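Local coordinates for oxidase (Sinorhizobium meliloti, PDB 4FFU), which belongs to the MaoC-like family and may have monoamine oxidase activity, at residues I[121-132]-I[144-155]. Residues are numbered along the deposited sequence; the frame is centred on the assembly and turned at random. Where two conformers were deposited one is given.
Sequences DTIRTRVTIAAK and VVERCEVINQRG
Glu149 OE1 is gripped by two nitrogens of Arg126: NH2 at 3.0 Å and NE at 3.2 Å from OE1 form a side-on salt bridge. The carboxylate oxygen lies in the guanidinium plane, yet both N-H groups meet it from the same face of the carboxylate, whose plane is turned 63° from the guanidinium. A bend at chi3 (61°) brings the Arg126 head back alongside the glutamate.

On the same face of the sheet, in the conformer given, Ile151 CD1 lies over one face of the Arg124 guanidinium, while Arg124 NH2 reaches Asn152 O at 3.1 Å. That carbonyl also receives Gly155 N from its opposite face, which ties the arginine to the type I turn 152-155. Gln153 folds back over the start of 121-132: its NE2 donates almost straight to Asp121 OD1 (3.1 Å), and its OE1 takes Thr122 N at 3.0 Å. Asp121 OD2 is held by His118 N.

The other face is more apolar. Val150 CG1 packs on Ile123 CB at 3.7 Å, and Glu146 extends beside Ile129 with a long, weak ion pair to Arg40. At the far end Ala130 and Ala131 both face Val145, a classic bulge.

This is a twisted antiparallel beta hairpin, flanked by strands 39-46 and 157-168 within the sheet of the MaoC-like domain, consistent with a hot-dog fold.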
loop_
_atom_site.group_PDB
_atom_site.type_symbol
_atom_site.label_atom_id
_atom_site.label_comp_id
_atom_site.label_asym_id
_atom_site.label_seq_id
_atom_site.Cartn_x
_atom_site.Cartn_y
_atom_site.Cartn_z
ATOM N N ASP I 121 10.226 -6.409 -16.638
ATOM C CA ASP I 121 11.039 -5.405 -17.330
ATOM C C ASP I 121 11.678 -4.483 -16.303
ATOM O O ASP I 121 11.084 -4.191 -15.248
ATOM C CB ASP I 121 10.186 -4.577 -18.319
ATOM C CG ASP I 121 9.795 -5.367 -19.601
ATOM O OD1 ASP I 121 10.270 -6.507 -19.801
ATOM O OD2 ASP I 121 8.974 -4.834 -20.396
ATOM N N THR I 122 12.867 -3.991 -16.626
ATOM C CA THR I 122 13.561 -3.065 -15.758
ATOM C C THR I 122 13.719 -1.756 -16.522
ATOM O O THR I 122 14.122 -1.767 -17.681
ATOM C CB THR I 122 14.932 -3.645 -15.334
ATOM O OG1 THR I 122 14.708 -4.860 -14.625
ATOM C CG2 THR I 122 15.698 -2.664 -14.411
ATOM N N ILE I 123 13.354 -0.648 -15.888
ATOM C CA ILE I 123 13.440 0.668 -16.520
ATOM C C ILE I 123 14.409 1.633 -15.841
ATOM O O ILE I 123 14.636 1.551 -14.622
ATOM C CB ILE I 123 12.059 1.359 -16.708
ATOM C CG1 ILE I 123 11.352 1.583 -15.362
ATOM C CG2 ILE I 123 11.218 0.534 -17.670
ATOM C CD1 ILE I 123 10.153 2.542 -15.395
ATOM N N ARG I 124 14.985 2.520 -16.654
ATOM C CA ARG I 124 15.813 3.638 -16.181
ATOM C C ARG I 124 15.361 4.843 -16.964
ATOM O O ARG I 124 14.786 4.709 -18.047
ATOM C CB ARG I 124 17.291 3.400 -16.511
ATOM C CG ARG I 124 17.936 2.245 -15.769
ATOM C CD ARG I 124 19.149 1.750 -16.547
ATOM N NE ARG I 124 18.729 1.058 -17.774
ATOM C CZ ARG I 124 19.492 0.842 -18.848
ATOM N NH1 ARG I 124 20.756 1.269 -18.886
ATOM N NH2 ARG I 124 18.981 0.197 -19.896
ATOM N N THR I 125 15.597 6.033 -16.424
ATOM C CA THR I 125 15.191 7.246 -17.142
ATOM C C THR I 125 16.411 8.072 -17.495
ATOM O O THR I 125 17.266 8.319 -16.647
ATOM C CB THR I 125 14.201 8.090 -16.341
ATOM O OG1 THR I 125 13.049 7.276 -16.051
ATOM C CG2 THR I 125 13.744 9.309 -17.176
ATOM N N ARG I 126 16.496 8.460 -18.768
ATOM C CA ARG I 126 17.547 9.373 -19.213
ATOM C C ARG I 126 16.955 10.769 -19.312
ATOM O O ARG I 126 15.879 10.951 -19.900
ATOM C CB ARG I 126 18.097 8.941 -20.588
ATOM C CG ARG I 126 19.279 9.793 -21.059
ATOM C CD ARG I 126 20.015 9.109 -22.206
ATOM N NE ARG I 126 19.082 8.942 -23.315
ATOM C CZ ARG I 126 19.032 7.876 -24.105
ATOM N NH1 ARG I 126 19.865 6.866 -23.905
ATOM N NH2 ARG I 126 18.131 7.819 -25.084
ATOM N N VAL I 127 17.639 11.760 -18.741
ATOM C CA VAL I 127 17.101 13.121 -18.761
ATOM C C VAL I 127 18.120 14.016 -19.448
ATOM O O VAL I 127 19.259 14.053 -19.020
ATOM C CB VAL I 127 16.810 13.657 -17.340
ATOM C CG1 VAL I 127 16.256 15.067 -17.428
ATOM C CG2 VAL I 127 15.786 12.763 -16.634
ATOM N N THR I 128 17.709 14.699 -20.522
ATOM C CA THR I 128 18.629 15.523 -21.310
ATOM C C THR I 128 18.101 16.952 -21.318
ATOM O O THR I 128 16.912 17.165 -21.583
ATOM C CB THR I 128 18.732 15.023 -22.776
ATOM O OG1 THR I 128 19.134 13.646 -22.799
ATOM C CG2 THR I 128 19.790 15.855 -23.593
ATOM N N ILE I 129 18.965 17.934 -21.049
ATOM C CA ILE I 129 18.552 19.333 -21.160
ATOM C C ILE I 129 18.460 19.639 -22.651
ATOM O O ILE I 129 19.455 19.542 -23.380
ATOM C CB ILE I 129 19.502 20.331 -20.434
ATOM C CG1 ILE I 129 19.751 19.933 -18.971
ATOM C CG2 ILE I 129 18.973 21.758 -20.543
ATOM C CD1 ILE I 129 18.526 19.736 -18.115
ATOM N N ALA I 130 17.253 19.976 -23.108
ATOM C CA ALA I 130 17.003 20.058 -24.541
ATOM C C ALA I 130 16.962 21.472 -25.062
ATOM O O ALA I 130 17.494 21.736 -26.145
ATOM C CB ALA I 130 15.718 19.346 -24.915
ATOM N N ALA I 131 16.286 22.364 -24.347
ATOM C CA ALA I 131 16.050 23.744 -24.840
ATOM C C ALA I 131 15.883 24.734 -23.690
ATOM O O ALA I 131 15.442 24.355 -22.587
ATOM C CB ALA I 131 14.837 23.807 -25.757
ATOM N N LYS I 132 16.228 25.994 -23.955
ATOM C CA LYS I 132 16.150 27.063 -22.967
ATOM C C LYS I 132 15.605 28.297 -23.662
ATOM O O LYS I 132 16.139 28.714 -24.701
ATOM C CB LYS I 132 17.533 27.362 -22.383
ATOM C CG LYS I 132 18.138 26.230 -21.562
ATOM C CD LYS I 132 19.581 26.528 -21.171
ATOM C CE LYS I 132 19.616 27.642 -20.138
ATOM N NZ LYS I 132 20.999 28.131 -19.890
ATOM N N VAL I 144 12.970 25.925 -19.292
ATOM C CA VAL I 144 13.922 24.863 -19.650
ATOM C C VAL I 144 13.127 23.599 -19.996
ATOM O O VAL I 144 12.256 23.186 -19.233
ATOM C CB VAL I 144 14.901 24.561 -18.495
ATOM C CG1 VAL I 144 15.872 23.449 -18.880
ATOM C CG2 VAL I 144 15.665 25.819 -18.089
ATOM N N VAL I 145 13.413 23.006 -21.154
ATOM C CA VAL I 145 12.803 21.719 -21.504
ATOM C C VAL I 145 13.787 20.590 -21.194
ATOM O O VAL I 145 14.905 20.566 -21.719
ATOM C CB VAL I 145 12.401 21.655 -22.976
ATOM C CG1 VAL I 145 11.893 20.249 -23.335
ATOM C CG2 VAL I 145 11.374 22.743 -23.298
ATOM N N GLU I 146 13.361 19.664 -20.339
ATOM C CA GLU I 146 14.096 18.418 -20.093
ATOM C C GLU I 146 13.416 17.252 -20.828
ATOM O O GLU I 146 12.286 16.862 -20.505
ATOM C CB GLU I 146 14.135 18.111 -18.600
ATOM C CG GLU I 146 14.882 19.148 -17.779
ATOM C CD GLU I 146 15.216 18.659 -16.385
ATOM O OE1 GLU I 146 14.379 17.980 -15.752
ATOM O OE2 GLU I 146 16.322 18.981 -15.917
ATOM N N ARG I 147 14.118 16.684 -21.798
ATOM C CA ARG I 147 13.627 15.525 -22.514
ATOM C C ARG I 147 13.804 14.308 -21.618
ATOM O O ARG I 147 14.928 14.042 -21.169
ATOM C CB ARG I 147 14.409 15.344 -23.812
ATOM C CG ARG I 147 14.022 14.081 -24.569
ATOM C CD ARG I 147 13.220 14.431 -25.807
ATOM N NE ARG I 147 12.899 13.259 -26.635
ATOM C CZ ARG I 147 11.656 12.865 -26.919
ATOM N NH1 ARG I 147 10.611 13.545 -26.440
ATOM N NH2 ARG I 147 11.464 11.798 -27.700
ATOM N N CYS I 148 12.717 13.576 -21.350
ATOM C CA CYS I 148 12.788 12.391 -20.503
ATOM C C CYS I 148 12.554 11.173 -21.380
ATOM O O CYS I 148 11.570 11.117 -22.102
ATOM C CB CYS I 148 11.744 12.441 -19.384
ATOM S SG CYS I 148 12.009 13.837 -18.252
ATOM N N GLU I 149 13.462 10.209 -21.312
ATOM C CA GLU I 149 13.311 8.976 -22.037
ATOM C C GLU I 149 13.443 7.824 -21.077
ATOM O O GLU I 149 14.516 7.642 -20.470
ATOM C CB GLU I 149 14.388 8.841 -23.109
ATOM C CG GLU I 149 14.306 9.886 -24.194
ATOM C CD GLU I 149 15.510 9.814 -25.095
ATOM O OE1 GLU I 149 16.567 10.339 -24.702
ATOM O OE2 GLU I 149 15.401 9.214 -26.185
ATOM N N VAL I 150 12.370 7.042 -20.967
ATOM C CA VAL I 150 12.353 5.835 -20.144
ATOM C C VAL I 150 12.774 4.665 -21.036
ATOM O O VAL I 150 12.192 4.445 -22.097
ATOM C CB VAL I 150 10.941 5.568 -19.562
ATOM C CG1 VAL I 150 11.010 4.404 -18.596
ATOM C CG2 VAL I 150 10.403 6.829 -18.871
ATOM N N ILE I 151 13.785 3.931 -20.593
ATOM C CA ILE I 151 14.377 2.867 -21.405
ATOM C C ILE I 151 14.321 1.553 -20.659
ATOM O O ILE I 151 14.449 1.509 -19.442
ATOM C CB ILE I 151 15.835 3.170 -21.854
ATOM C CG1 ILE I 151 16.752 3.476 -20.658
ATOM C CG2 ILE I 151 15.858 4.305 -22.872
ATOM C CD1 ILE I 151 18.235 3.534 -21.005
ATOM N N ASN I 152 14.063 0.469 -21.387
ATOM C CA ASN I 152 14.020 -0.839 -20.727
ATOM C C ASN I 152 15.371 -1.547 -20.733
ATOM O O ASN I 152 16.388 -0.945 -21.081
ATOM C CB ASN I 152 12.920 -1.742 -21.316
ATOM C CG ASN I 152 13.183 -2.106 -22.772
ATOM O OD1 ASN I 152 14.318 -2.051 -23.235
ATOM N ND2 ASN I 152 12.131 -2.481 -23.491
ATOM N N GLN I 153 15.365 -2.813 -20.323
ATOM C CA GLN I 153 16.593 -3.576 -20.107
ATOM C C GLN I 153 17.263 -3.949 -21.425
ATOM O O GLN I 153 18.414 -4.427 -21.433
ATOM C CB GLN I 153 16.315 -4.825 -19.249
ATOM C CG GLN I 153 15.516 -5.949 -19.919
ATOM C CD GLN I 153 14.013 -5.793 -19.801
ATOM O OE1 GLN I 153 13.501 -4.729 -19.442
ATOM N NE2 GLN I 153 13.286 -6.876 -20.112
ATOM N N ARG I 154 16.542 -3.757 -22.528
ATOM C CA ARG I 154 17.135 -3.983 -23.872
ATOM C C ARG I 154 17.644 -2.685 -24.467
ATOM O O ARG I 154 18.091 -2.654 -25.617
ATOM C CB ARG I 154 16.126 -4.612 -24.822
ATOM C CG ARG I 154 15.752 -6.045 -24.502
ATOM C CD ARG I 154 14.689 -6.571 -25.465
ATOM N NE ARG I 154 13.333 -6.100 -25.161
ATOM C CZ ARG I 154 12.548 -6.614 -24.214
ATOM N NH1 ARG I 154 12.972 -7.618 -23.461
ATOM N NH2 ARG I 154 11.333 -6.119 -24.011
ATOM N N GLY I 155 17.599 -1.613 -23.691
ATOM C CA GLY I 155 18.008 -0.301 -24.196
ATOM C C GLY I 155 16.982 0.356 -25.119
ATOM O O GLY I 155 17.289 1.330 -25.817
HETATM O O HOH W 1 9.550 -2.825 -22.234
HETATM O O HOH W 2 9.067 -6.874 -22.457
HETATM O O HOH W 3 16.834 12.181 -22.725
#